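Local coordinates for P35 (Autographa californica nucleopolyhedrovirus, PDB 1P35), which inhibits caspases and so blocks the apoptotic response of the infected insect cell, and also suppresses the host's antiviral RNA interference, at residues A[209-214]-A[286-291]; A[216-221]-A[264-269]. All coordinates share one frame; numbering follows the deposited sequence.

Contact 1. Residues A[209-214]-A[286-291]; sequences FEEFVQ and SALNKN. With EDO (1,2-ethanediol), chain F.
Leu288 lies across the side chain of Glu211 at about a right angle, on the flank of helix 206-215. Its CD1 branch does the main work, reaching Glu211 CG at 3.6 Å and coming within 3.3 Å of the same residue's backbone oxygen, Glu211 O, while CD2 stays near the carboxylate. Glu211 sends CG anti to its backbone N (chi1 171°) and runs on extended, a posture that carries the carboxylate past Leu288 to Lys290. Lys290 crosses Glu211 nearly perpendicularly too: with CG wedged between its own backbone N and carbonyl carbon and the chain bent at chi3 (-71°), it swings NZ to 3.1 Å from Glu211 OE1. This salt bridge enters on the syn side of the carboxylate, but 34° out of its plane. Phe212 meets the same lysine differently. The ring and the lysine chain run antiparallel, CE2 is 4.0 Å from Lys290 CG, and Lys290 O sits at the ring edge, in plane, 3.5 Å from Phe212 CE2. Phe212 also packs on Val292 of strand 292-295. The loop is shaped at its start by an ST turn, in which Ser286 OG accepts from Leu288 N at 2.9 Å; Ser215 OG also hydrogen-bonds this hydroxyl. A 1,2-ethanediol, probably from the crystallisation liquor, takes a bond from Ala287 N to its O2 (2.8 Å) and ties back to Ser215 O. The contact thus illustrates how a partly exposed ion pair can coexist with an aliphatic and aromatic layer: the methylene parts of Glu211 and Lys290 pack against Leu288 and Phe212 respectively, their opposite charges pair beyond, and the ring's slightly positive hydrogen edge probably suits the facing carbonyl.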
# COMPACT_ATOMS: atom_id res chain seq x y z
N PHE A 209 9.79 -30.03 6.74
CA PHE A 209 9.61 -29.16 5.61
C PHE A 209 9.70 -29.98 4.29
O PHE A 209 8.91 -29.73 3.34
CB PHE A 209 10.63 -27.99 5.64
CG PHE A 209 10.50 -27.05 6.85
CD1 PHE A 209 9.32 -27.00 7.58
CD2 PHE A 209 11.60 -26.26 7.30
CE1 PHE A 209 9.19 -26.18 8.77
CE2 PHE A 209 11.49 -25.46 8.48
CZ PHE A 209 10.29 -25.43 9.20
N GLU A 210 10.61 -30.96 4.22
CA GLU A 210 10.76 -31.80 3.01
C GLU A 210 9.48 -32.53 2.74
O GLU A 210 8.96 -32.53 1.63
CB GLU A 210 11.90 -32.82 3.15
CG GLU A 210 13.27 -32.17 3.16
CD GLU A 210 14.41 -33.17 3.20
OE1 GLU A 210 14.47 -34.03 2.27
OE2 GLU A 210 15.22 -33.09 4.15
N GLU A 211 8.96 -33.15 3.79
CA GLU A 211 7.70 -33.86 3.65
C GLU A 211 6.57 -32.95 3.11
O GLU A 211 5.77 -33.35 2.30
CB GLU A 211 7.25 -34.43 5.00
CG GLU A 211 5.82 -35.01 4.95
CD GLU A 211 5.29 -35.48 6.30
OE1 GLU A 211 5.41 -34.75 7.32
OE2 GLU A 211 4.73 -36.59 6.34
N PHE A 212 6.49 -31.72 3.62
CA PHE A 212 5.40 -30.83 3.19
C PHE A 212 5.61 -30.43 1.70
O PHE A 212 4.68 -30.53 0.88
CB PHE A 212 5.35 -29.58 4.14
CG PHE A 212 3.98 -29.01 4.31
CD1 PHE A 212 3.34 -28.34 3.26
CD2 PHE A 212 3.30 -29.19 5.50
CE1 PHE A 212 2.02 -27.86 3.40
CE2 PHE A 212 1.98 -28.71 5.65
CZ PHE A 212 1.34 -28.05 4.60
N VAL A 213 6.84 -30.02 1.35
CA VAL A 213 7.13 -29.59 -0.02
C VAL A 213 7.01 -30.70 -1.09
O VAL A 213 6.49 -30.44 -2.18
CB VAL A 213 8.51 -28.91 -0.09
CG1 VAL A 213 8.91 -28.56 -1.55
CG2 VAL A 213 8.48 -27.61 0.76
N GLN A 214 7.45 -31.92 -0.76
CA GLN A 214 7.37 -33.07 -1.69
C GLN A 214 5.91 -33.37 -2.04
O GLN A 214 5.63 -33.85 -3.16
CB GLN A 214 7.99 -34.34 -1.04
CG GLN A 214 9.45 -34.23 -0.85
CD GLN A 214 10.04 -35.38 -0.01
OE1 GLN A 214 9.32 -36.21 0.57
NE2 GLN A 214 11.34 -35.40 0.07
N SER A 286 -2.42 -30.35 -2.42
CA SER A 286 -1.73 -31.45 -1.76
C SER A 286 -2.70 -32.35 -1.07
O SER A 286 -3.81 -31.95 -0.78
CB SER A 286 -0.76 -30.92 -0.71
OG SER A 286 -0.19 -31.93 0.04
N ALA A 287 -2.25 -33.57 -0.81
CA ALA A 287 -3.00 -34.59 -0.12
C ALA A 287 -2.68 -34.48 1.39
O ALA A 287 -3.41 -34.99 2.19
CB ALA A 287 -2.59 -35.98 -0.64
N LEU A 288 -1.55 -33.86 1.73
CA LEU A 288 -1.19 -33.65 3.14
C LEU A 288 -2.04 -32.45 3.62
O LEU A 288 -1.98 -31.38 3.04
CB LEU A 288 0.30 -33.22 3.30
CG LEU A 288 1.43 -34.22 3.60
CD1 LEU A 288 2.77 -33.49 3.66
CD2 LEU A 288 1.16 -34.92 4.94
N ASN A 289 -2.80 -32.65 4.68
CA ASN A 289 -3.62 -31.59 5.27
C ASN A 289 -3.19 -31.49 6.71
O ASN A 289 -3.79 -32.12 7.58
CB ASN A 289 -5.11 -31.95 5.24
CG ASN A 289 -5.95 -30.90 5.92
OD1 ASN A 289 -5.69 -29.71 5.79
ND2 ASN A 289 -6.97 -31.32 6.64
N LYS A 290 -2.13 -30.76 6.98
CA LYS A 290 -1.64 -30.67 8.34
C LYS A 290 -1.00 -29.32 8.78
O LYS A 290 -0.66 -28.47 7.95
CB LYS A 290 -0.65 -31.84 8.59
CG LYS A 290 0.51 -31.90 7.63
CD LYS A 290 1.56 -32.99 8.00
CE LYS A 290 2.39 -32.67 9.24
NZ LYS A 290 3.44 -33.70 9.50
N ASN A 291 -0.86 -29.13 10.10
CA ASN A 291 -0.20 -27.93 10.61
C ASN A 291 1.33 -28.19 10.61
O ASN A 291 1.78 -29.31 10.45
CB ASN A 291 -0.67 -27.63 12.06
CG ASN A 291 -2.18 -27.40 12.13
OD1 ASN A 291 -2.74 -26.76 11.23
ND2 ASN A 291 -2.82 -27.87 13.20
C1 EDO F . -1.15 -35.60 -4.01
O1 EDO F . -0.97 -35.92 -5.41
C2 EDO F . 0.18 -35.26 -3.41
O2 EDO F . -0.00 -34.53 -2.21

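Contact 2. Residues A[216-221]-A[264-269]; sequences LILPSS and FCNGFI
Asn266 OD1 accepts a hydrogen bond from the backbone N of His282, on strand 276-282, and the other arm of the same amide faces Leu218: Asn266 ND2 is 3.6 Å from Leu218 CD2. The two side chains pass side by side, pointing opposite ways. The two methyls of Leu218 divide the work: CD1 comes within 3.3 Å of Phe264 O, while CD2 stays beside the asparagine. Asn266 carries CG anti to its carbonyl carbon (chi1 -69°), which places the amide where His282 and Leu218 can both meet it. Further along, Pro219 and Phe264 make the aromatic part of the contact. Pro219 CB is 4.1 Å from Phe264 CD2, and Pro219 O approaches CD2 of that ring obliquely at 3.6 Å; the backbone between Ser220 and Ser221 comes to the ring's edge, near its plane, at longer range. At the other end Leu216 CD1 stands 4.3 Å from Asn266 O, next to the corner at Gly267, whose backbone angles (phi 153°, psi -142°) suit glycine, since any CB would collide with Asn266 O. Val284 of strand 284-286 packs on Leu216, Leu218 and Asn266 alike. Cys265 N, meanwhile, hydrogen-bonds Glu78 OE2, in the segment after helix 62-74, consistent with the reactive-site loop of this inhibitor packing here. Over residues 216-218 the side chains alternate, as in an extended chain: Leu216 and Leu218 turn to strand 259-271, and Ile217 bonds through its backbone to Thr285. In the P35 fold this extended connection leaves helix 206-215 and runs between strands 284-286 and 259-271.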
# COMPACT_ATOMS: atom_id res chain seq x y z
N LEU A 216 3.50 -31.20 -2.38
CA LEU A 216 2.86 -30.09 -3.13
C LEU A 216 2.77 -30.28 -4.62
O LEU A 216 3.71 -30.73 -5.22
CB LEU A 216 3.59 -28.76 -2.91
CG LEU A 216 3.81 -28.30 -1.50
CD1 LEU A 216 4.58 -27.03 -1.55
CD2 LEU A 216 2.47 -28.15 -0.83
N ILE A 217 1.63 -29.89 -5.19
CA ILE A 217 1.40 -29.95 -6.61
C ILE A 217 1.35 -28.47 -7.06
O ILE A 217 0.50 -27.73 -6.58
CB ILE A 217 0.03 -30.56 -6.92
CG1 ILE A 217 -0.08 -32.00 -6.41
CG2 ILE A 217 -0.20 -30.45 -8.44
CD1 ILE A 217 0.78 -33.01 -7.22
N LEU A 218 2.24 -28.02 -7.95
CA LEU A 218 2.21 -26.61 -8.40
C LEU A 218 1.26 -26.28 -9.57
O LEU A 218 0.80 -27.16 -10.30
CB LEU A 218 3.59 -26.15 -8.85
CG LEU A 218 4.78 -26.26 -7.92
CD1 LEU A 218 5.97 -25.43 -8.45
CD2 LEU A 218 4.35 -25.79 -6.59
N PRO A 219 0.97 -24.97 -9.77
CA PRO A 219 0.11 -24.47 -10.86
C PRO A 219 0.88 -24.70 -12.16
O PRO A 219 2.12 -24.63 -12.14
CB PRO A 219 0.03 -22.95 -10.58
CG PRO A 219 0.24 -22.88 -9.12
CD PRO A 219 1.41 -23.82 -8.96
N SER A 220 0.19 -24.96 -13.27
CA SER A 220 0.84 -25.16 -14.58
C SER A 220 0.89 -23.85 -15.38
O SER A 220 -0.03 -23.04 -15.31
CB SER A 220 0.09 -26.18 -15.44
OG SER A 220 0.52 -26.12 -16.80
N SER A 221 1.97 -23.64 -16.14
CA SER A 221 2.11 -22.42 -16.95
C SER A 221 1.62 -22.76 -18.33
O SER A 221 1.61 -21.91 -19.22
CB SER A 221 3.57 -21.97 -17.07
OG SER A 221 4.28 -22.81 -17.96
N PHE A 264 6.74 -19.67 -9.83
CA PHE A 264 5.84 -20.30 -8.84
C PHE A 264 6.55 -21.10 -7.81
O PHE A 264 6.22 -22.27 -7.59
CB PHE A 264 4.80 -21.20 -9.47
CG PHE A 264 4.12 -20.61 -10.65
CD1 PHE A 264 3.79 -19.26 -10.69
CD2 PHE A 264 3.69 -21.43 -11.68
CE1 PHE A 264 3.03 -18.75 -11.73
CE2 PHE A 264 2.93 -20.93 -12.72
CZ PHE A 264 2.60 -19.59 -12.75
N CYS A 265 7.58 -20.52 -7.21
CA CYS A 265 8.29 -21.21 -6.16
C CYS A 265 7.46 -21.16 -4.87
O CYS A 265 7.11 -20.07 -4.36
CB CYS A 265 9.67 -20.57 -5.90
SG CYS A 265 10.78 -20.62 -7.35
N ASN A 266 7.21 -22.35 -4.33
CA ASN A 266 6.44 -22.54 -3.11
C ASN A 266 7.22 -23.44 -2.14
O ASN A 266 7.86 -24.43 -2.53
CB ASN A 266 5.09 -23.14 -3.47
CG ASN A 266 4.21 -22.17 -4.23
OD1 ASN A 266 3.59 -21.26 -3.62
ND2 ASN A 266 4.17 -22.31 -5.56
N GLY A 267 7.13 -23.11 -0.87
CA GLY A 267 7.85 -23.88 0.12
C GLY A 267 8.22 -23.12 1.37
O GLY A 267 7.45 -22.29 1.86
N PHE A 268 9.41 -23.42 1.87
CA PHE A 268 9.94 -22.90 3.11
C PHE A 268 11.35 -22.31 2.91
O PHE A 268 12.25 -22.96 2.32
CB PHE A 268 10.03 -24.05 4.15
CG PHE A 268 8.72 -24.67 4.48
CD1 PHE A 268 8.05 -25.46 3.55
CD2 PHE A 268 8.10 -24.39 5.70
CE1 PHE A 268 6.74 -25.96 3.82
CE2 PHE A 268 6.81 -24.88 5.99
CZ PHE A 268 6.11 -25.67 5.03
N ILE A 269 11.54 -21.09 3.40
CA ILE A 269 12.83 -20.44 3.34
C ILE A 269 13.14 -20.13 4.79
O ILE A 269 12.36 -19.43 5.47
CB ILE A 269 12.81 -19.14 2.52
CG1 ILE A 269 12.81 -19.49 1.02
CG2 ILE A 269 14.02 -18.25 2.88
CD1 ILE A 269 12.47 -18.30 0.07

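In the fold
Both segments of contact 2 fall between those of contact 1 in the sequence; helix 206-215 supplies the first half of contact 1, and the loop leaving it that of contact 2. Their centres are 12 Å apart, and both are only partly buried. They meet in a shared core, where Phe209 stacks with Phe268 and Val213 CG2 packs 3.8 Å from Gly267 CA, so the helix touches strand 259-271 on one side and loop 286-291 on another. Chemically they diverge. Contact 1 adds a salt bridge to its apolar packing, whereas contact 2 relies across its segments on van der Waals packing, its amide being tied to a neighbouring strand.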